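Local atomic coordinates of SnoaL-like domain-containing protein (Kribbella flavida, PDB entry 5EVH), a protein that is of unknown function but belongs to the SnoaL-like family of the NTF2 clan, whose members include enzymes and binders of small molecules. Residues 5-19 against 66-80. Sequence-based numbering, arbitrary orientation.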
# COMPACT_ATOMS: atom_id res chain seq x y z
N SER A 5 7.96 13.59 18.33
CA SER A 5 8.62 14.00 17.07
C SER A 5 7.86 13.55 15.82
O SER A 5 7.42 12.39 15.67
CB SER A 5 10.05 13.47 16.95
OG SER A 5 10.59 13.70 15.65
N THR A 6 7.74 14.53 14.93
CA THR A 6 7.04 14.43 13.66
C THR A 6 8.02 14.48 12.50
O THR A 6 7.58 14.71 11.37
CB THR A 6 6.05 15.60 13.53
OG1 THR A 6 6.80 16.84 13.68
CG2 THR A 6 4.94 15.56 14.63
N ALA A 7 9.33 14.32 12.76
CA ALA A 7 10.32 14.68 11.74
C ALA A 7 10.13 13.85 10.48
O ALA A 7 10.15 14.38 9.35
CB ALA A 7 11.75 14.49 12.30
N ALA A 8 10.00 12.53 10.62
CA ALA A 8 9.97 11.72 9.41
C ALA A 8 8.70 11.99 8.62
O ALA A 8 8.72 11.97 7.39
CB ALA A 8 10.04 10.20 9.74
N LEU A 9 7.57 12.15 9.30
CA LEU A 9 6.33 12.42 8.56
C LEU A 9 6.38 13.79 7.88
O LEU A 9 5.86 13.97 6.78
CB LEU A 9 5.10 12.36 9.51
CG LEU A 9 3.72 12.56 8.80
CD1 LEU A 9 3.57 11.58 7.63
CD2 LEU A 9 2.56 12.37 9.77
N ASP A 10 6.89 14.81 8.59
CA ASP A 10 7.02 16.14 7.96
C ASP A 10 7.84 16.06 6.68
O ASP A 10 7.47 16.65 5.65
CB ASP A 10 7.71 17.10 8.93
CG ASP A 10 6.81 17.52 10.10
OD1 ASP A 10 5.56 17.32 10.03
OD2 ASP A 10 7.37 18.08 11.07
N THR A 11 8.96 15.29 6.71
CA THR A 11 9.77 15.13 5.50
C THR A 11 9.00 14.38 4.40
O THR A 11 9.01 14.78 3.21
CB THR A 11 11.05 14.38 5.87
OG1 THR A 11 11.84 15.26 6.68
CG2 THR A 11 11.83 13.98 4.64
N ALA A 12 8.35 13.28 4.78
CA ALA A 12 7.57 12.49 3.83
C ALA A 12 6.52 13.35 3.15
O ALA A 12 6.34 13.26 1.93
CB ALA A 12 6.90 11.31 4.59
N LEU A 13 5.73 14.13 3.93
CA LEU A 13 4.68 14.96 3.32
C LEU A 13 5.27 16.13 2.49
O LEU A 13 4.67 16.53 1.50
CB LEU A 13 3.73 15.51 4.39
CG LEU A 13 2.91 14.40 5.11
CD1 LEU A 13 2.11 15.05 6.28
CD2 LEU A 13 1.96 13.78 4.09
N ALA A 14 6.41 16.70 2.91
CA ALA A 14 7.02 17.79 2.12
C ALA A 14 7.49 17.26 0.76
O ALA A 14 7.26 17.90 -0.28
CB ALA A 14 8.19 18.40 2.92
N TYR A 15 8.12 16.07 0.78
CA TYR A 15 8.49 15.34 -0.42
C TYR A 15 7.26 15.06 -1.28
O TYR A 15 7.22 15.37 -2.47
CB TYR A 15 9.16 14.00 -0.01
CG TYR A 15 9.26 13.08 -1.17
CD1 TYR A 15 10.27 13.27 -2.14
CD2 TYR A 15 8.33 12.07 -1.35
CE1 TYR A 15 10.32 12.45 -3.25
CE2 TYR A 15 8.39 11.24 -2.43
CZ TYR A 15 9.38 11.47 -3.39
OH TYR A 15 9.45 10.67 -4.48
N HIS A 16 6.21 14.53 -0.66
CA HIS A 16 5.02 14.15 -1.42
C HIS A 16 4.40 15.37 -2.09
O HIS A 16 4.01 15.34 -3.25
CB HIS A 16 4.02 13.50 -0.46
CG HIS A 16 2.74 13.10 -1.11
ND1 HIS A 16 2.64 11.96 -1.89
CD2 HIS A 16 1.52 13.69 -1.12
CE1 HIS A 16 1.39 11.87 -2.33
NE2 HIS A 16 0.70 12.90 -1.89
N ARG A 17 4.31 16.47 -1.36
CA ARG A 17 3.69 17.67 -1.89
C ARG A 17 4.46 18.16 -3.11
O ARG A 17 3.87 18.65 -4.09
CB ARG A 17 3.69 18.75 -0.78
CG ARG A 17 2.79 19.90 -0.97
CD ARG A 17 3.49 21.14 -1.52
NE ARG A 17 2.51 22.23 -1.47
CZ ARG A 17 2.35 23.02 -0.42
NH1 ARG A 17 3.17 22.84 0.66
NH2 ARG A 17 1.40 23.97 -0.44
N ALA A 18 5.80 18.19 -2.99
CA ALA A 18 6.62 18.71 -4.08
C ALA A 18 6.55 17.78 -5.30
O ALA A 18 6.41 18.26 -6.44
CB ALA A 18 8.07 18.91 -3.61
N TRP A 19 6.63 16.47 -5.04
CA TRP A 19 6.61 15.48 -6.11
C TRP A 19 5.29 15.54 -6.86
O TRP A 19 5.28 15.69 -8.09
CB TRP A 19 6.92 14.09 -5.51
CG TRP A 19 6.70 12.95 -6.42
CD1 TRP A 19 7.45 12.61 -7.51
CD2 TRP A 19 5.66 11.96 -6.31
NE1 TRP A 19 6.91 11.49 -8.12
CE2 TRP A 19 5.81 11.08 -7.41
CE3 TRP A 19 4.61 11.75 -5.41
CZ2 TRP A 19 4.96 9.97 -7.60
CZ3 TRP A 19 3.78 10.66 -5.60
CH2 TRP A 19 3.95 9.78 -6.69
N VAL A 66 -4.08 12.72 0.03
CA VAL A 66 -3.58 11.86 1.11
C VAL A 66 -4.77 11.27 1.85
O VAL A 66 -5.70 11.99 2.22
CB VAL A 66 -2.68 12.68 2.04
CG1 VAL A 66 -2.21 11.81 3.26
CG2 VAL A 66 -1.40 13.13 1.25
N LEU A 67 -4.80 9.95 1.99
CA LEU A 67 -5.88 9.27 2.71
C LEU A 67 -5.52 9.02 4.16
O LEU A 67 -6.43 9.02 5.03
CB LEU A 67 -6.20 7.92 2.04
CG LEU A 67 -6.53 8.08 0.55
CD1 LEU A 67 -6.81 6.70 -0.11
CD2 LEU A 67 -7.72 8.99 0.32
N SER A 68 -4.23 8.81 4.45
CA SER A 68 -3.82 8.48 5.82
C SER A 68 -2.32 8.70 5.89
O SER A 68 -1.63 8.44 4.90
CB SER A 68 -4.16 7.00 6.12
OG SER A 68 -3.88 6.66 7.48
N ALA A 69 -1.82 9.22 7.02
CA ALA A 69 -0.38 9.45 7.14
C ALA A 69 -0.01 9.45 8.61
O ALA A 69 -0.66 10.15 9.39
CB ALA A 69 -0.01 10.82 6.52
N PHE A 70 1.08 8.74 8.98
CA PHE A 70 1.50 8.62 10.35
C PHE A 70 3.01 8.56 10.32
O PHE A 70 3.61 8.18 9.31
CB PHE A 70 1.02 7.30 11.00
CG PHE A 70 -0.45 7.25 11.27
CD1 PHE A 70 -0.96 7.79 12.47
CD2 PHE A 70 -1.33 6.62 10.38
CE1 PHE A 70 -2.32 7.66 12.76
CE2 PHE A 70 -2.70 6.50 10.67
CZ PHE A 70 -3.19 7.08 11.89
N GLY A 71 3.64 8.93 11.42
CA GLY A 71 5.05 8.58 11.49
C GLY A 71 5.61 8.82 12.87
O GLY A 71 4.90 9.21 13.79
N ASP A 72 6.89 8.50 13.02
CA ASP A 72 7.61 8.82 14.26
C ASP A 72 8.91 9.53 13.92
O ASP A 72 9.01 10.23 12.91
CB ASP A 72 7.85 7.55 15.10
CG ASP A 72 8.60 6.43 14.34
OD1 ASP A 72 9.34 6.69 13.35
OD2 ASP A 72 8.49 5.24 14.74
N ALA A 73 9.93 9.36 14.75
CA ALA A 73 11.11 10.18 14.58
C ALA A 73 11.86 9.79 13.31
O ALA A 73 12.50 10.65 12.69
CB ALA A 73 12.01 10.02 15.81
N THR A 74 11.79 8.51 12.90
CA THR A 74 12.61 8.08 11.78
C THR A 74 11.85 7.36 10.67
O THR A 74 12.47 7.07 9.63
CB THR A 74 13.74 7.17 12.26
OG1 THR A 74 13.18 6.00 12.87
CG2 THR A 74 14.70 7.94 13.25
N THR A 75 10.58 7.02 10.85
CA THR A 75 9.85 6.36 9.76
C THR A 75 8.49 6.99 9.62
O THR A 75 7.95 7.58 10.57
CB THR A 75 9.64 4.85 9.96
OG1 THR A 75 8.83 4.62 11.11
CG2 THR A 75 11.00 4.08 10.06
N ALA A 76 7.92 6.82 8.42
CA ALA A 76 6.62 7.34 8.13
C ALA A 76 5.92 6.34 7.24
O ALA A 76 6.54 5.59 6.48
CB ALA A 76 6.70 8.74 7.44
N LEU A 77 4.60 6.38 7.30
CA LEU A 77 3.77 5.49 6.51
C LEU A 77 2.62 6.34 5.97
O LEU A 77 1.92 7.03 6.73
CB LEU A 77 3.27 4.33 7.41
CG LEU A 77 2.57 3.18 6.70
CD1 LEU A 77 3.54 2.48 5.69
CD2 LEU A 77 2.06 2.14 7.77
N LEU A 78 2.41 6.31 4.66
CA LEU A 78 1.28 7.07 4.15
C LEU A 78 0.61 6.36 3.00
O LEU A 78 1.19 5.47 2.35
CB LEU A 78 1.68 8.44 3.69
CG LEU A 78 2.92 8.61 2.91
CD1 LEU A 78 2.40 8.93 1.57
CD2 LEU A 78 3.49 9.86 3.47
N MSE A 79 -0.66 6.71 2.82
CA MSE A 79 -1.45 6.12 1.73
C MSE A 79 -2.17 7.30 1.06
O MSE A 79 -2.71 8.19 1.77
CB MSE A 79 -2.43 5.12 2.26
CG MSE A 79 -3.29 4.56 1.07
SE MSE A 79 -4.64 3.24 1.66
CE MSE A 79 -3.40 1.73 2.18
N TYR A 80 -2.17 7.34 -0.28
CA TYR A 80 -2.75 8.45 -1.02
C TYR A 80 -3.45 7.90 -2.25
O TYR A 80 -3.08 6.86 -2.80
CB TYR A 80 -1.70 9.53 -1.38
CG TYR A 80 -0.48 9.02 -2.09
CD1 TYR A 80 0.65 8.64 -1.37
CD2 TYR A 80 -0.46 8.92 -3.47
CE1 TYR A 80 1.79 8.19 -2.04
CE2 TYR A 80 0.67 8.47 -4.15
CZ TYR A 80 1.78 8.09 -3.42
OH TYR A 80 2.91 7.62 -4.08
O HOH W 1 6.98 11.64 12.03
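His16 turns the edge of its ring onto the face of Tyr80 in an edge-to-face pair. CE1 of His16 stands over the centre of the Tyr80 ring, 3.4 Å from Tyr80 CG, and the planes meet at 51°. With CG anti to the backbone N (chi1 178°), the imidazole of His16 extends from the helix toward the sheet. CG2 of Val66 lies against the NE2-CD2 side of the imidazole, 3.8 Å from His16 NE2. Farther along the phenol, Trp19, in one of its two conformers, crosses at about a right angle, near Tyr80 OH. That hydroxyl is hydrogen-bonded to Glu94, and the indole NE1 to the carbonyl of Met54. Replacing Tyr80 by an alanine is likely to leave the His16 edge without its aromatic face and Glu94 without its phenol partner.

Toward the helix start the packing is aliphatic. The methyl of Ala12 lies 3.8 Å from Ala76 CB and also meets CD2 of Leu78. Leu9 lays its two methyls along strand 66-71, CD1 reaching Ala69 CB at 3.8 Å. Leu13 CD2 touches Val66, Ala69 and Leu78 more loosely.

At the hairpin turn, the carbonyl of Asp72 faces the first turn of the helix. It takes a weak bond from Ala8 N and a hydrogen bond from a water that accepts from Leu9 N. Asp72 OD1 accepts from Thr74 N, an Asx turn, and from Thr75 N, which makes an Asx motif. Thr75 N meets OD1 nearly end-on to the C-O bond, while Thr74 N comes from above the carboxylate plane.

Helix 7-19 thus lies across the hairpin of strands 66-71 and 75-80, crossing the latter at -49°. A helix packed on a curved mixed sheet is characteristic of the NTF2-like alpha+beta fold.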